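Local coordinates for protein gamma-resorcylate decarboxylase (Polaromonas, PDB 4QRO) that probably catalyses the manganese-dependent, non-oxidative decarboxylation of gamma-resorcylate (2,6-dihydroxybenzoate) to resorcinol, as a member of the amidohydrolase superfamily, at residues W148-D158 with S203-I214; G190-M201 with L216-P224. All coordinates share one frame; numbering follows the deposited sequence.

Contact 1. Residues W148-D158 with S203-I214; sequences WPFWETVQALD and SGLFDKYPALKI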
loop_
_atom_site.group_PDB
_atom_site.type_symbol
_atom_site.label_atom_id
_atom_site.label_comp_id
_atom_site.label_asym_id
_atom_site.label_seq_id
_atom_site.Cartn_x
_atom_site.Cartn_y
_atom_site.Cartn_z
ATOM N N TRP A 148 -9.734 -15.959 18.462
ATOM C CA TRP A 148 -11.137 -16.047 18.033
ATOM C C TRP A 148 -12.118 -15.899 19.219
ATOM O O TRP A 148 -13.140 -15.244 19.086
ATOM C CB TRP A 148 -11.373 -17.298 17.169
ATOM C CG TRP A 148 -10.825 -17.079 15.759
ATOM C CD1 TRP A 148 -9.607 -16.563 15.437
ATOM C CD2 TRP A 148 -11.482 -17.365 14.512
ATOM N NE1 TRP A 148 -9.451 -16.516 14.073
ATOM C CE2 TRP A 148 -10.585 -17.006 13.477
ATOM C CE3 TRP A 148 -12.740 -17.894 14.168
ATOM C CZ2 TRP A 148 -10.897 -17.160 12.114
ATOM C CZ3 TRP A 148 -13.053 -18.059 12.811
ATOM C CH2 TRP A 148 -12.132 -17.673 11.800
ATOM N N PRO A 149 -11.779 -16.458 20.395
ATOM C CA PRO A 149 -12.605 -16.158 21.587
ATOM C C PRO A 149 -12.558 -14.689 22.037
ATOM O O PRO A 149 -13.537 -14.179 22.569
ATOM C CB PRO A 149 -12.015 -17.082 22.672
ATOM C CG PRO A 149 -11.333 -18.182 21.915
ATOM C CD PRO A 149 -10.823 -17.556 20.643
ATOM N N PHE A 150 -11.428 -14.014 21.852
ATOM C CA PHE A 150 -11.356 -12.586 22.123
ATOM C C PHE A 150 -12.321 -11.821 21.200
ATOM O O PHE A 150 -13.067 -10.951 21.665
ATOM C CB PHE A 150 -9.913 -12.033 21.987
ATOM C CG PHE A 150 -9.856 -10.536 21.837
ATOM C CD1 PHE A 150 -9.860 -9.712 22.946
ATOM C CD2 PHE A 150 -9.806 -9.950 20.576
ATOM C CE1 PHE A 150 -9.824 -8.326 22.818
ATOM C CE2 PHE A 150 -9.794 -8.565 20.439
ATOM C CZ PHE A 150 -9.808 -7.751 21.555
ATOM N N TRP A 151 -12.307 -12.148 19.905
ATOM C CA TRP A 151 -13.209 -11.498 18.936
ATOM C C TRP A 151 -14.673 -11.768 19.263
ATOM O O TRP A 151 -15.540 -10.923 19.059
ATOM C CB TRP A 151 -12.862 -11.947 17.508
ATOM C CG TRP A 151 -11.521 -11.387 17.031
ATOM C CD1 TRP A 151 -10.391 -12.095 16.697
ATOM C CD2 TRP A 151 -11.190 -9.998 16.823
ATOM N NE1 TRP A 151 -9.374 -11.228 16.338
ATOM C CE2 TRP A 151 -9.847 -9.945 16.381
ATOM C CE3 TRP A 151 -11.903 -8.801 16.960
ATOM C CZ2 TRP A 151 -9.203 -8.735 16.078
ATOM C CZ3 TRP A 151 -11.264 -7.593 16.666
ATOM C CH2 TRP A 151 -9.928 -7.571 16.235
ATOM N N GLU A 152 -14.963 -12.954 19.782
ATOM C CA GLU A 152 -16.342 -13.274 20.168
ATOM C C GLU A 152 -16.794 -12.294 21.257
ATOM O O GLU A 152 -17.972 -11.905 21.289
ATOM C CB GLU A 152 -16.456 -14.722 20.677
ATOM C CG GLU A 152 -17.853 -15.130 21.152
ATOM C CD GLU A 152 -17.901 -16.585 21.607
ATOM O OE1 GLU A 152 -16.847 -17.133 21.998
ATOM O OE2 GLU A 152 -18.988 -17.192 21.578
ATOM N N THR A 153 -15.856 -11.922 22.138
ATOM C CA THR A 153 -16.100 -10.955 23.213
ATOM C C THR A 153 -16.305 -9.536 22.640
ATOM O O THR A 153 -17.239 -8.841 23.027
ATOM C CB THR A 153 -14.965 -10.996 24.279
ATOM O OG1 THR A 153 -14.953 -12.287 24.906
ATOM C CG2 THR A 153 -15.163 -9.963 25.337
ATOM N N VAL A 154 -15.457 -9.133 21.696
ATOM C CA VAL A 154 -15.609 -7.836 21.028
ATOM C C VAL A 154 -17.001 -7.723 20.414
ATOM O O VAL A 154 -17.683 -6.725 20.643
ATOM C CB VAL A 154 -14.530 -7.583 19.917
ATOM C CG1 VAL A 154 -14.812 -6.279 19.189
ATOM C CG2 VAL A 154 -13.112 -7.545 20.488
ATOM N N GLN A 155 -17.435 -8.747 19.669
ATOM C CA GLN A 155 -18.764 -8.718 19.027
ATOM C C GLN A 155 -19.906 -8.712 20.056
ATOM O O GLN A 155 -20.891 -7.999 19.885
ATOM C CB GLN A 155 -18.947 -9.894 18.069
ATOM C CG GLN A 155 -20.214 -9.814 17.234
ATOM C CD GLN A 155 -20.503 -11.095 16.469
ATOM O OE1 GLN A 155 -20.490 -11.105 15.236
ATOM N NE2 GLN A 155 -20.742 -12.189 17.194
ATOM N N ALA A 156 -19.757 -9.479 21.135
ATOM C CA ALA A 156 -20.787 -9.506 22.193
ATOM C C ALA A 156 -20.939 -8.145 22.877
ATOM O O ALA A 156 -22.052 -7.694 23.125
ATOM C CB ALA A 156 -20.467 -10.584 23.218
ATOM N N LEU A 157 -19.816 -7.482 23.156
ATOM C CA LEU A 157 -19.821 -6.120 23.703
ATOM C C LEU A 157 -20.327 -5.108 22.684
ATOM O O LEU A 157 -20.817 -4.037 23.061
ATOM C CB LEU A 157 -18.412 -5.720 24.183
ATOM C CG LEU A 157 -17.888 -6.511 25.375
ATOM C CD1 LEU A 157 -16.409 -6.234 25.595
ATOM C CD2 LEU A 157 -18.715 -6.190 26.626
ATOM N N ASP A 158 -20.187 -5.451 21.398
ATOM C CA ASP A 158 -20.609 -4.592 20.294
ATOM C C ASP A 158 -19.937 -3.213 20.331
ATOM O O ASP A 158 -20.594 -2.167 20.221
ATOM C CB ASP A 158 -22.144 -4.462 20.248
ATOM C CG ASP A 158 -22.640 -3.811 18.956
ATOM O OD1 ASP A 158 -21.957 -3.909 17.910
ATOM O OD2 ASP A 158 -23.715 -3.184 18.989
ATOM N N SER A 203 -8.942 -14.625 6.869
ATOM C CA SER A 203 -8.940 -15.736 7.823
ATOM C C SER A 203 -10.290 -16.359 8.007
ATOM O O SER A 203 -10.381 -17.440 8.580
ATOM C CB SER A 203 -8.432 -15.285 9.180
ATOM O OG SER A 203 -9.336 -14.337 9.732
ATOM N N GLY A 204 -11.344 -15.673 7.567
ATOM C CA GLY A 204 -12.710 -16.126 7.820
ATOM C C GLY A 204 -13.271 -15.636 9.141
ATOM O O GLY A 204 -14.381 -16.013 9.549
ATOM N N LEU A 205 -12.538 -14.766 9.816
ATOM C CA LEU A 205 -13.021 -14.194 11.088
ATOM C C LEU A 205 -14.414 -13.579 10.972
ATOM O O LEU A 205 -15.244 -13.688 11.881
ATOM C CB LEU A 205 -12.047 -13.114 11.559
ATOM C CG LEU A 205 -12.339 -12.509 12.916
ATOM C CD1 LEU A 205 -12.133 -13.581 13.990
ATOM C CD2 LEU A 205 -11.401 -11.332 13.162
ATOM N N PHE A 206 -14.666 -12.908 9.860
ATOM C CA PHE A 206 -15.919 -12.175 9.697
ATOM C C PHE A 206 -17.076 -13.031 9.186
ATOM O O PHE A 206 -18.213 -12.556 9.169
ATOM C CB PHE A 206 -15.705 -10.922 8.830
ATOM C CG PHE A 206 -14.633 -10.017 9.360
ATOM C CD1 PHE A 206 -14.825 -9.297 10.534
ATOM C CD2 PHE A 206 -13.416 -9.899 8.707
ATOM C CE1 PHE A 206 -13.816 -8.501 11.047
ATOM C CE2 PHE A 206 -12.410 -9.095 9.209
ATOM C CZ PHE A 206 -12.608 -8.389 10.375
ATOM N N ASP A 207 -16.785 -14.268 8.770
ATOM C CA ASP A 207 -17.826 -15.290 8.533
ATOM C C ASP A 207 -18.373 -15.755 9.887
ATOM O O ASP A 207 -19.576 -15.926 10.076
ATOM C CB ASP A 207 -17.242 -16.494 7.801
ATOM C CG ASP A 207 -16.819 -16.174 6.382
ATOM O OD1 ASP A 207 -17.420 -15.267 5.775
ATOM O OD2 ASP A 207 -15.906 -16.857 5.877
ATOM N N LYS A 208 -17.475 -15.948 10.837
ATOM C CA LYS A 208 -17.855 -16.416 12.186
ATOM C C LYS A 208 -18.468 -15.311 13.070
ATOM O O LYS A 208 -19.423 -15.554 13.816
ATOM C CB LYS A 208 -16.604 -16.986 12.855
ATOM C CG LYS A 208 -16.809 -17.485 14.282
ATOM C CD LYS A 208 -17.800 -18.634 14.331
ATOM C CE LYS A 208 -18.018 -19.105 15.756
ATOM N NZ LYS A 208 -19.215 -19.980 15.832
ATOM N N TYR A 209 -17.887 -14.108 13.026
ATOM C CA TYR A 209 -18.365 -12.972 13.820
ATOM C C TYR A 209 -18.699 -11.820 12.861
ATOM O O TYR A 209 -17.969 -10.838 12.777
ATOM C CB TYR A 209 -17.314 -12.549 14.859
ATOM C CG TYR A 209 -16.830 -13.701 15.672
ATOM C CD1 TYR A 209 -17.708 -14.410 16.518
ATOM C CD2 TYR A 209 -15.515 -14.110 15.601
ATOM C CE1 TYR A 209 -17.258 -15.502 17.253
ATOM C CE2 TYR A 209 -15.059 -15.195 16.326
ATOM C CZ TYR A 209 -15.926 -15.887 17.148
ATOM O OH TYR A 209 -15.436 -16.947 17.855
ATOM N N PRO A 210 -19.812 -11.940 12.130
ATOM C CA PRO A 210 -20.102 -10.969 11.073
ATOM C C PRO A 210 -20.492 -9.558 11.512
ATOM O O PRO A 210 -20.535 -8.662 10.668
ATOM C CB PRO A 210 -21.263 -11.636 10.298
ATOM C CG PRO A 210 -21.898 -12.559 11.283
ATOM C CD PRO A 210 -20.768 -13.068 12.125
ATOM N N ALA A 211 -20.790 -9.350 12.793
ATOM C CA ALA A 211 -21.127 -8.004 13.316
ATOM C C ALA A 211 -19.920 -7.184 13.840
ATOM O O ALA A 211 -20.091 -6.036 14.297
ATOM C CB ALA A 211 -22.215 -8.111 14.388
ATOM N N LEU A 212 -18.707 -7.738 13.753
ATOM C CA LEU A 212 -17.507 -6.987 14.163
ATOM C C LEU A 212 -17.342 -5.711 13.345
ATOM O O LEU A 212 -17.665 -5.675 12.138
ATOM C CB LEU A 212 -16.233 -7.816 13.982
ATOM C CG LEU A 212 -16.032 -8.998 14.927
ATOM C CD1 LEU A 212 -14.813 -9.788 14.488
ATOM C CD2 LEU A 212 -15.928 -8.523 16.374
ATOM N N LYS A 213 -16.806 -4.689 14.011
ATOM C CA LYS A 213 -16.485 -3.415 13.392
ATOM C C LYS A 213 -15.017 -3.077 13.612
ATOM O O LYS A 213 -14.582 -2.927 14.753
ATOM C CB LYS A 213 -17.387 -2.364 14.017
ATOM C CG LYS A 213 -18.869 -2.698 13.800
ATOM C CD LYS A 213 -19.788 -1.613 14.332
ATOM C CE LYS A 213 -21.205 -2.131 14.552
ATOM N NZ LYS A 213 -21.999 -1.224 15.427
ATOM N N ILE A 214 -14.255 -2.980 12.516
ATOM C CA ILE A 214 -12.838 -2.656 12.584
ATOM C C ILE A 214 -12.638 -1.267 11.967
ATOM O O ILE A 214 -13.201 -0.952 10.907
ATOM C CB ILE A 214 -11.981 -3.696 11.822
ATOM C CG1 ILE A 214 -12.404 -5.131 12.174
ATOM C CG2 ILE A 214 -10.485 -3.443 12.035
ATOM C CD1 ILE A 214 -12.203 -5.548 13.612
HETATM O O HOH W 1 -21.134 -14.797 15.644
HETATM O O HOH W 2 -19.762 -5.578 17.086
HETATM O O HOH W 3 -20.224 -0.905 17.497
#

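Contact 2. Residues G190-M201 with L216-P224; sequences GQETAVHALRLM and LGHMGEGLP. With 38L (2-nitrobenzene-1,3-diol), chain M.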
loop_
_atom_site.group_PDB
_atom_site.type_symbol
_atom_site.label_atom_id
_atom_site.label_comp_id
_atom_site.label_asym_id
_atom_site.label_seq_id
_atom_site.Cartn_x
_atom_site.Cartn_y
_atom_site.Cartn_z
ATOM N N GLY A 190 1.678 1.992 7.011
ATOM C CA GLY A 190 0.526 1.687 6.178
ATOM C C GLY A 190 0.575 0.263 5.633
ATOM O O GLY A 190 -0.433 -0.455 5.688
ATOM N N GLN A 191 1.737 -0.167 5.124
ATOM C CA GLN A 191 1.898 -1.568 4.674
ATOM C C GLN A 191 1.601 -2.565 5.801
ATOM O O GLN A 191 0.869 -3.542 5.608
ATOM C CB GLN A 191 3.309 -1.830 4.110
ATOM C CG GLN A 191 3.818 -3.266 4.228
ATOM C CD GLN A 191 3.143 -4.238 3.281
ATOM O OE1 GLN A 191 2.254 -3.864 2.514
ATOM N NE2 GLN A 191 3.577 -5.474 3.315
ATOM N N GLU A 192 2.200 -2.328 6.962
ATOM C CA GLU A 192 2.038 -3.207 8.118
ATOM C C GLU A 192 0.557 -3.376 8.475
ATOM O O GLU A 192 0.069 -4.493 8.660
ATOM C CB GLU A 192 2.809 -2.638 9.304
ATOM C CG GLU A 192 2.696 -3.462 10.566
ATOM C CD GLU A 192 3.227 -4.878 10.416
ATOM O OE1 GLU A 192 4.313 -5.078 9.783
ATOM O OE2 GLU A 192 2.552 -5.797 10.959
ATOM N N THR A 193 -0.156 -2.266 8.502
ATOM C CA THR A 193 -1.546 -2.252 8.950
ATOM C C THR A 193 -2.501 -2.792 7.870
ATOM O O THR A 193 -3.444 -3.531 8.169
ATOM C CB THR A 193 -1.909 -0.820 9.386
ATOM O OG1 THR A 193 -0.868 -0.315 10.248
ATOM C CG2 THR A 193 -3.246 -0.775 10.070
ATOM N N ALA A 194 -2.259 -2.421 6.612
ATOM C CA ALA A 194 -3.018 -2.978 5.501
ATOM C C ALA A 194 -2.920 -4.496 5.484
ATOM O O ALA A 194 -3.922 -5.170 5.313
ATOM C CB ALA A 194 -2.534 -2.392 4.172
ATOM N N VAL A 195 -1.714 -5.046 5.660
ATOM C CA VAL A 195 -1.557 -6.502 5.628
ATOM C C VAL A 195 -2.206 -7.185 6.834
ATOM O O VAL A 195 -2.873 -8.205 6.680
ATOM C CB VAL A 195 -0.086 -6.908 5.461
ATOM C CG1 VAL A 195 0.072 -8.410 5.611
ATOM C CG2 VAL A 195 0.381 -6.474 4.070
ATOM N N HIS A 196 -2.079 -6.587 8.014
ATOM C CA HIS A 196 -2.754 -7.128 9.187
ATOM C C HIS A 196 -4.278 -7.176 8.957
ATOM O O HIS A 196 -4.941 -8.201 9.246
ATOM C CB HIS A 196 -2.390 -6.298 10.392
ATOM C CG HIS A 196 -2.607 -6.987 11.704
ATOM N ND1 HIS A 196 -1.858 -6.678 12.825
ATOM C CD2 HIS A 196 -3.451 -7.981 12.072
ATOM C CE1 HIS A 196 -2.248 -7.446 13.831
ATOM N NE2 HIS A 196 -3.218 -8.236 13.399
ATOM N N ALA A 197 -4.836 -6.090 8.414
ATOM C CA ALA A 197 -6.293 -6.018 8.164
ATOM C C ALA A 197 -6.705 -7.084 7.152
ATOM O O ALA A 197 -7.722 -7.752 7.325
ATOM C CB ALA A 197 -6.685 -4.642 7.681
ATOM N N LEU A 198 -5.901 -7.254 6.103
ATOM C CA LEU A 198 -6.166 -8.302 5.112
ATOM C C LEU A 198 -6.059 -9.710 5.667
ATOM O O LEU A 198 -6.827 -10.581 5.279
ATOM C CB LEU A 198 -5.244 -8.146 3.901
ATOM C CG LEU A 198 -5.524 -6.958 2.978
ATOM C CD1 LEU A 198 -4.399 -6.751 1.962
ATOM C CD2 LEU A 198 -6.874 -7.124 2.272
ATOM N N ARG A 199 -5.101 -9.945 6.560
ATOM C CA ARG A 199 -5.024 -11.207 7.292
ATOM C C ARG A 199 -6.331 -11.488 8.046
ATOM O O ARG A 199 -6.858 -12.598 7.960
ATOM C CB ARG A 199 -3.819 -11.250 8.234
ATOM C CG ARG A 199 -2.475 -11.310 7.523
ATOM C CD ARG A 199 -1.295 -11.282 8.497
ATOM N NE ARG A 199 -1.381 -12.313 9.546
ATOM C CZ ARG A 199 -0.404 -13.170 9.863
ATOM N NH1 ARG A 199 0.784 -13.146 9.235
ATOM N NH2 ARG A 199 -0.604 -14.057 10.833
ATOM N N LEU A 200 -6.888 -10.486 8.717
ATOM C CA LEU A 200 -8.177 -10.689 9.424
ATOM C C LEU A 200 -9.296 -11.076 8.436
ATOM O O LEU A 200 -10.049 -12.014 8.670
ATOM C CB LEU A 200 -8.584 -9.436 10.189
ATOM C CG LEU A 200 -7.695 -8.910 11.320
ATOM C CD1 LEU A 200 -8.315 -7.661 11.928
ATOM C CD2 LEU A 200 -7.505 -9.997 12.380
ATOM N N MET A 201 -9.405 -10.335 7.338
ATOM C CA MET A 201 -10.453 -10.566 6.319
ATOM C C MET A 201 -10.340 -11.952 5.645
ATOM O O MET A 201 -11.340 -12.677 5.541
ATOM C CB MET A 201 -10.417 -9.462 5.240
ATOM C CG MET A 201 -10.812 -8.080 5.734
ATOM S SD MET A 201 -10.773 -6.826 4.425
ATOM C CE MET A 201 -9.503 -5.722 5.014
ATOM N N LEU A 216 -9.850 1.558 10.562
ATOM C CA LEU A 216 -8.495 1.856 10.084
ATOM C C LEU A 216 -8.294 3.361 9.917
ATOM O O LEU A 216 -9.155 4.066 9.392
ATOM C CB LEU A 216 -8.220 1.168 8.750
ATOM C CG LEU A 216 -8.363 -0.343 8.695
ATOM C CD1 LEU A 216 -8.198 -0.815 7.264
ATOM C CD2 LEU A 216 -7.350 -1.020 9.607
ATOM N N GLY A 217 -7.148 3.870 10.337
ATOM C CA GLY A 217 -6.849 5.260 10.087
ATOM C C GLY A 217 -6.272 5.483 8.703
ATOM O O GLY A 217 -6.137 4.552 7.895
ATOM N N HIS A 218 -5.894 6.725 8.461
ATOM C CA HIS A 218 -5.038 7.068 7.313
ATOM C C HIS A 218 -5.713 6.716 5.981
ATOM O O HIS A 218 -5.072 6.321 5.007
ATOM C CB HIS A 218 -3.661 6.429 7.508
ATOM C CG HIS A 218 -3.117 6.622 8.901
ATOM N ND1 HIS A 218 -3.063 5.612 9.839
ATOM C CD2 HIS A 218 -2.715 7.749 9.545
ATOM C CE1 HIS A 218 -2.598 6.097 10.988
ATOM N NE2 HIS A 218 -2.374 7.388 10.828
ATOM N N MET A 219 -7.035 6.849 5.968
ATOM C CA MET A 219 -7.826 6.565 4.778
ATOM C C MET A 219 -7.804 5.084 4.407
ATOM O O MET A 219 -8.059 4.729 3.256
ATOM C CB MET A 219 -7.338 7.408 3.597
ATOM C CG MET A 219 -7.763 8.866 3.659
ATOM S SD MET A 219 -9.552 9.065 3.748
ATOM C CE MET A 219 -9.710 10.827 3.467
ATOM N N GLY A 220 -7.504 4.221 5.374
ATOM C CA GLY A 220 -7.493 2.799 5.107
ATOM C C GLY A 220 -6.189 2.265 4.574
ATOM O O GLY A 220 -6.184 1.193 3.991
ATOM N N GLU A 221 -5.094 3.028 4.728
ATOM C CA GLU A 221 -3.746 2.475 4.643
ATOM C C GLU A 221 -3.541 1.925 3.225
ATOM O O GLU A 221 -2.948 0.860 3.036
ATOM C CB GLU A 221 -3.552 1.371 5.704
ATOM C CG GLU A 221 -3.977 1.731 7.147
ATOM C CD GLU A 221 -3.086 2.759 7.859
ATOM O OE1 GLU A 221 -2.230 3.378 7.199
ATOM O OE2 GLU A 221 -3.298 2.993 9.088
ATOM N N GLY A 222 -4.071 2.652 2.240
ATOM C CA GLY A 222 -3.926 2.263 0.823
ATOM C C GLY A 222 -4.951 1.254 0.294
ATOM O O GLY A 222 -5.042 1.022 -0.915
ATOM N N LEU A 223 -5.729 0.628 1.176
ATOM C CA LEU A 223 -6.604 -0.473 0.746
ATOM C C LEU A 223 -7.588 -0.100 -0.379
ATOM O O LEU A 223 -7.789 -0.915 -1.277
ATOM C CB LEU A 223 -7.354 -1.097 1.950
ATOM C CG LEU A 223 -6.458 -1.928 2.905
ATOM C CD1 LEU A 223 -7.193 -2.263 4.196
ATOM C CD2 LEU A 223 -5.939 -3.224 2.283
ATOM N N PRO A 224 -8.240 1.094 -0.316
ATOM C CA PRO A 224 -9.283 1.361 -1.338
ATOM C C PRO A 224 -8.766 1.372 -2.796
ATOM O O PRO A 224 -9.447 0.908 -3.718
ATOM C CB PRO A 224 -9.819 2.732 -0.928
ATOM C CG PRO A 224 -9.703 2.715 0.570
ATOM C CD PRO A 224 -8.382 2.019 0.829
HETATM O OAK 38L M . -0.588 7.337 13.250
HETATM N NAG 38L M . 0.398 7.925 12.900
HETATM O OAJ 38L M . 0.606 8.051 11.694
HETATM C CAA 38L M . 1.278 8.454 13.876
HETATM C CAF 38L M . 2.430 9.097 13.432
HETATM O OAH 38L M . 2.393 9.831 12.285
HETATM C CAE 38L M . 3.619 8.996 14.155
HETATM C CAD 38L M . 3.652 8.297 15.357
HETATM C CAC 38L M . 2.468 7.798 15.893
HETATM C CAB 38L M . 1.277 7.913 15.178
HETATM O OAI 38L M . 0.115 7.476 15.755
#

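Contact 1. Residues W148-D158 with S203-I214
With CG of L205 trans to its backbone N (chi1 -175°), the two methyls of this leucine reach the indoles of W148 and W151. Each methyl takes one ring in a CH-pi contact: CD1 of L205 stands 3.8 Å from the centroid of the W148 five-membered ring, and CD2 of L205 sits 3.6 Å from that of W151, almost on the ring normal. O of S203 lies at the edge of the W148 ring, in its plane, 3.6 Å from CZ2. Y209 is laid across the helix 148-157, one ring face against CA of E152 and the other beneath CG of its neighbour K208. Q155, extended from a trans chi1 of -172°, accepts a hydrogen bond from N of A211 at OE1 (3.0 Å), in the amide plane and on a lone pair. OE1 thus grips the turn Y209-L212, while NE2 donates to a water that in turn donates to O of K208, at the end of helix 205-208. Beyond the turn, a long salt bridge joins OD1 of D158 to NZ of K213, though OD2 of D158 pairs with K323. This is outer-layer packing of an amidohydrolase (beta/alpha)8 barrel, seating a helix against the loop that leads into strand 214-216.

Contact 2. Residues G190-M201 with L216-P224
E221 lies against the start of the segment 190-201, its OE1 3.4 Å from CA of G190 and its CG against the CB and CG2 of T193. The methyl of A194 rests on the backbone of the same glutamate, 3.5 Å from E221 O. Farther along the helix L223 enters as a knob into the hole formed by A194, A197, L198 and M201; its CD2 approaches CG of L198 at 3.8 Å, the two leucines running past each other in opposite directions. L216 closes the apolar patch from the strand side, CD1 being 4.1 Å from CB of A197.

Behind this packing, the glutamate chain bends at chi2 (-70°), which turns its carboxylate back to H218. There ND1 of H218 donates to OE2 of E221 (2.7 Å), meeting the carboxylate on its syn side but 32° out of its plane. The imidazole is thereby fixed in rotation. The hydrogen on its other nitrogen, NE2, is shared between OD2 of D287, a manganese ligand, and the nitro oxygen OAK of 2-nitrobenzene-1,3-diol, the latter bond weak at 3.0 Å and 124°. R229 and N234 of the second subunit bind the inhibitor as well. With ND1 committed as donor to a buried carboxylate, NE2 is left directed at the inhibitor and the metal ligand, so the H218-E221 pair holds the imidazole in place at the pocket, beside a nitro group that probably lies where the substrate carboxylate would.

Overall arrangement
The two contacts alternate along the chain: helix 188-202, which contributes 190-201 to contact 2, runs directly into the 203-214 segment of contact 1, and strand 214-216 then leads to the H218-E221 loop. Their centres are about 18 Å apart, yet they touch at this junction, where CB of L205 meets O of L200 at 3.7 Å and CE2 of F206 lies 3.8 Å from N of M201. Contact 1 is peripheral and partly buried, its centre about 16 Å from the centre of the chain. Contact 2 is buried and reaches the pocket, the side chain of E221 lying about 8 Å from the manganese ion. The pair thus spans the barrel wall from outer helices to inhibitor site.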